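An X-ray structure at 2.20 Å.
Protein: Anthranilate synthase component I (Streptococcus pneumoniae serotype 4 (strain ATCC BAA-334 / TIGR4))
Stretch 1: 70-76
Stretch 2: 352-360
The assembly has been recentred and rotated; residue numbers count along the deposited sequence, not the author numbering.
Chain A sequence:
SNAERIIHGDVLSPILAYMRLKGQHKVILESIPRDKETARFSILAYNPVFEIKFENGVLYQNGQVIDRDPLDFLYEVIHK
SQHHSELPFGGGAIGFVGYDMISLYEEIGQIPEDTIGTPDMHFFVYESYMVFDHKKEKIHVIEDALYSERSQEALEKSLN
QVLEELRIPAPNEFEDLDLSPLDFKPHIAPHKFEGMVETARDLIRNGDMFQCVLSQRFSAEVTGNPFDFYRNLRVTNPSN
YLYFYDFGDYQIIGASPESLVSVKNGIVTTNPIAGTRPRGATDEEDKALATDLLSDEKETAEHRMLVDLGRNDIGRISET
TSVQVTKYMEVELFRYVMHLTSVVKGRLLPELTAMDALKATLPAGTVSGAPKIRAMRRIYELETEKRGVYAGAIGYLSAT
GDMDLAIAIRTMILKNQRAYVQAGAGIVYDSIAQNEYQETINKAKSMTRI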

# COMPACT_ATOMS: atom_id res chain seq x y z
N PRO A 70 22.41 26.11 20.27
CA PRO A 70 21.89 25.67 18.96
C PRO A 70 20.48 25.14 19.00
O PRO A 70 19.72 25.37 18.05
N LEU A 71 20.09 24.41 20.05
CA LEU A 71 18.74 23.86 20.06
C LEU A 71 17.71 24.92 20.44
O LEU A 71 16.62 24.95 19.85
N ASP A 72 18.02 25.79 21.40
CA ASP A 72 17.11 26.89 21.71
C ASP A 72 16.89 27.78 20.49
O ASP A 72 15.76 28.19 20.21
N PHE A 73 17.97 28.08 19.76
CA PHE A 73 17.81 28.93 18.58
C PHE A 73 17.00 28.22 17.50
O PHE A 73 16.11 28.82 16.89
N LEU A 74 17.29 26.94 17.26
CA LEU A 74 16.54 26.22 16.23
C LEU A 74 15.05 26.25 16.52
O LEU A 74 14.24 26.50 15.62
N TYR A 75 14.66 26.01 17.78
CA TYR A 75 13.24 26.01 18.10
C TYR A 75 12.64 27.39 17.92
O TYR A 75 11.55 27.53 17.35
N GLU A 76 13.33 28.41 18.41
CA GLU A 76 12.84 29.78 18.28
C GLU A 76 12.61 30.16 16.82
O GLU A 76 11.59 30.78 16.49
N LEU A 352 8.02 23.63 28.70
CA LEU A 352 9.04 22.93 27.93
C LEU A 352 8.57 22.73 26.49
O LEU A 352 7.41 22.94 26.15
N THR A 353 9.51 22.32 25.63
CA THR A 353 9.26 22.18 24.20
C THR A 353 9.82 20.86 23.71
O THR A 353 10.38 20.06 24.47
N ALA A 354 9.71 20.64 22.39
CA ALA A 354 10.29 19.45 21.79
C ALA A 354 11.80 19.37 22.00
O ALA A 354 12.36 18.27 22.03
N MSE A 355 12.48 20.52 22.14
CA MSE A 355 13.93 20.50 22.40
C MSE A 355 14.26 19.78 23.70
O MSE A 355 15.24 19.06 23.79
N ASP A 356 13.43 20.01 24.72
CA ASP A 356 13.61 19.29 25.98
C ASP A 356 13.36 17.80 25.81
O ASP A 356 14.05 16.99 26.44
N ALA A 357 12.42 17.42 24.94
CA ALA A 357 12.23 16.01 24.64
C ALA A 357 13.46 15.43 23.96
O ALA A 357 13.87 14.30 24.25
N LEU A 358 14.07 16.21 23.07
CA LEU A 358 15.28 15.75 22.38
C LEU A 358 16.43 15.61 23.36
O LEU A 358 17.12 14.59 23.38
N LYS A 359 16.65 16.63 24.20
CA LYS A 359 17.74 16.56 25.15
C LYS A 359 17.51 15.47 26.19
O LYS A 359 18.48 14.91 26.71
N ALA A 360 16.25 15.14 26.49
CA ALA A 360 15.98 14.11 27.49
C ALA A 360 16.26 12.70 26.98
O ALA A 360 16.45 11.80 27.81

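This is a small, mainly apolar contact between two helices that run roughly antiparallel, with no direct hydrogen bond across it and three waters bridging its polar margins. The helix axes cross at 147° and come within 10.1 Å. About 387 Å² is buried in total.

The selenomethionine M355 lies at the centre. Its side chain points toward the first helix with chi1 m, chi2 m and chi3 p. This fold brings M355 SE to 3.4 Å from L71 O and to 3.9 Å from L71 CB. That carbonyl also accepts the helical bond from Y75 N. L74 (t, p) adds CD2 at 4.3 Å from M355 SE, and Y75 CB sits 3.5 Å from M355 CG.

L71 (m, t) points toward the second helix and reaches further along it. Its CD1 lies 3.7 Å from K359 CG and 4.0 Å from L358 CD2. L358 takes the t, p rotamer. K359 meets L71 through the aliphatic part of its chain, and its NZ goes on to waters 1 and 2.

Y75 (chi1 t) lays its ring against the start of the second helix. T353 CB sits over one face, 3.7 Å from the centroid of the Y75 ring, in a CH-pi contact. T353 (p) is also the N-cap: its OG1 accepts from M355 N at 3.1 Å. D356 OD2 accepts from T353 N at 2.8 Å, so the side chains of T353 and D356 each take a backbone N-H at the helix start.

Water 3 joins Y75 OH (2.9 Å) to A354 N (2.9 Å), where it accepts. Waters 1 and 2 accept from K359 NZ at 2.6 and 3.0 Å, and each donates a weak bond to D72 OD1, at 3.1 and 3.5 Å. Water 2 also donates to D356 OD1 at 2.8 Å. The charged groups are thus linked through solvent.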

# COMPACT_ATOMS: atom_id res chain seq x y z
CB PRO A 70 22.89 24.58 18.53
CG PRO A 70 23.58 24.17 19.79
CD PRO A 70 23.63 25.38 20.66
CB LEU A 71 18.66 22.65 21.00
CG LEU A 71 19.57 21.48 20.61
CD1 LEU A 71 19.35 20.29 21.54
CD2 LEU A 71 19.36 21.09 19.16
CB ASP A 72 17.63 27.71 22.89
CG ASP A 72 17.64 26.94 24.19
OD1 ASP A 72 17.08 25.82 24.23
OD2 ASP A 72 18.21 27.45 25.18
CB PHE A 73 19.18 29.33 18.02
CG PHE A 73 19.10 30.32 16.88
CD1 PHE A 73 18.74 31.64 17.12
CD2 PHE A 73 19.36 29.92 15.58
CE1 PHE A 73 18.66 32.56 16.07
CE2 PHE A 73 19.29 30.83 14.53
CZ PHE A 73 18.93 32.15 14.77
CB LEU A 74 17.04 24.78 16.14
CG LEU A 74 16.23 23.88 15.21
CD1 LEU A 74 16.57 24.18 13.77
CD2 LEU A 74 16.46 22.40 15.56
CB TYR A 75 13.02 25.52 19.53
CG TYR A 75 11.56 25.26 19.82
CD1 TYR A 75 10.98 24.05 19.45
CD2 TYR A 75 10.76 26.22 20.43
CE1 TYR A 75 9.64 23.80 19.70
CE2 TYR A 75 9.41 25.98 20.69
CZ TYR A 75 8.86 24.77 20.32
OH TYR A 75 7.54 24.49 20.55
CB GLU A 76 13.83 30.72 18.96
CG GLU A 76 13.52 32.18 18.82
CD GLU A 76 14.57 33.04 19.49
OE1 GLU A 76 15.20 33.86 18.79
OE2 GLU A 76 14.77 32.86 20.72
CB LEU A 352 9.38 21.58 28.58
CG LEU A 352 9.72 21.65 30.08
CD1 LEU A 352 10.19 20.30 30.59
CD2 LEU A 352 10.76 22.71 30.33
CB THR A 353 9.89 23.33 23.40
OG1 THR A 353 11.31 23.14 23.38
CG2 THR A 353 9.55 24.71 24.01
CB ALA A 354 9.97 19.39 20.29
CB MSE A 355 14.50 21.92 22.42
CG MSE A 355 14.22 22.69 21.15
SE MSE A 355 15.11 21.93 19.58
CE MSE A 355 13.80 20.56 19.02
CB ASP A 356 12.71 19.90 27.05
CG ASP A 356 12.94 21.41 27.20
OD1 ASP A 356 14.02 21.78 27.71
OD2 ASP A 356 12.06 22.21 26.80
CB ALA A 357 11.00 15.82 23.75
CB LEU A 358 15.63 16.73 21.26
CG LEU A 358 17.00 16.56 20.63
CD1 LEU A 358 17.12 15.16 20.08
CD2 LEU A 358 17.19 17.58 19.53
CB LYS A 359 17.94 17.92 25.82
CG LYS A 359 18.45 18.96 24.85
CD LYS A 359 19.04 20.16 25.56
CE LYS A 359 17.97 21.12 26.00
NZ LYS A 359 18.58 22.26 26.73
CB ALA A 360 14.53 14.19 27.96
O HOH W 1 19.37 23.79 24.73
O HOH W 2 15.90 23.55 26.57
O HOH W 3 7.30 21.60 21.02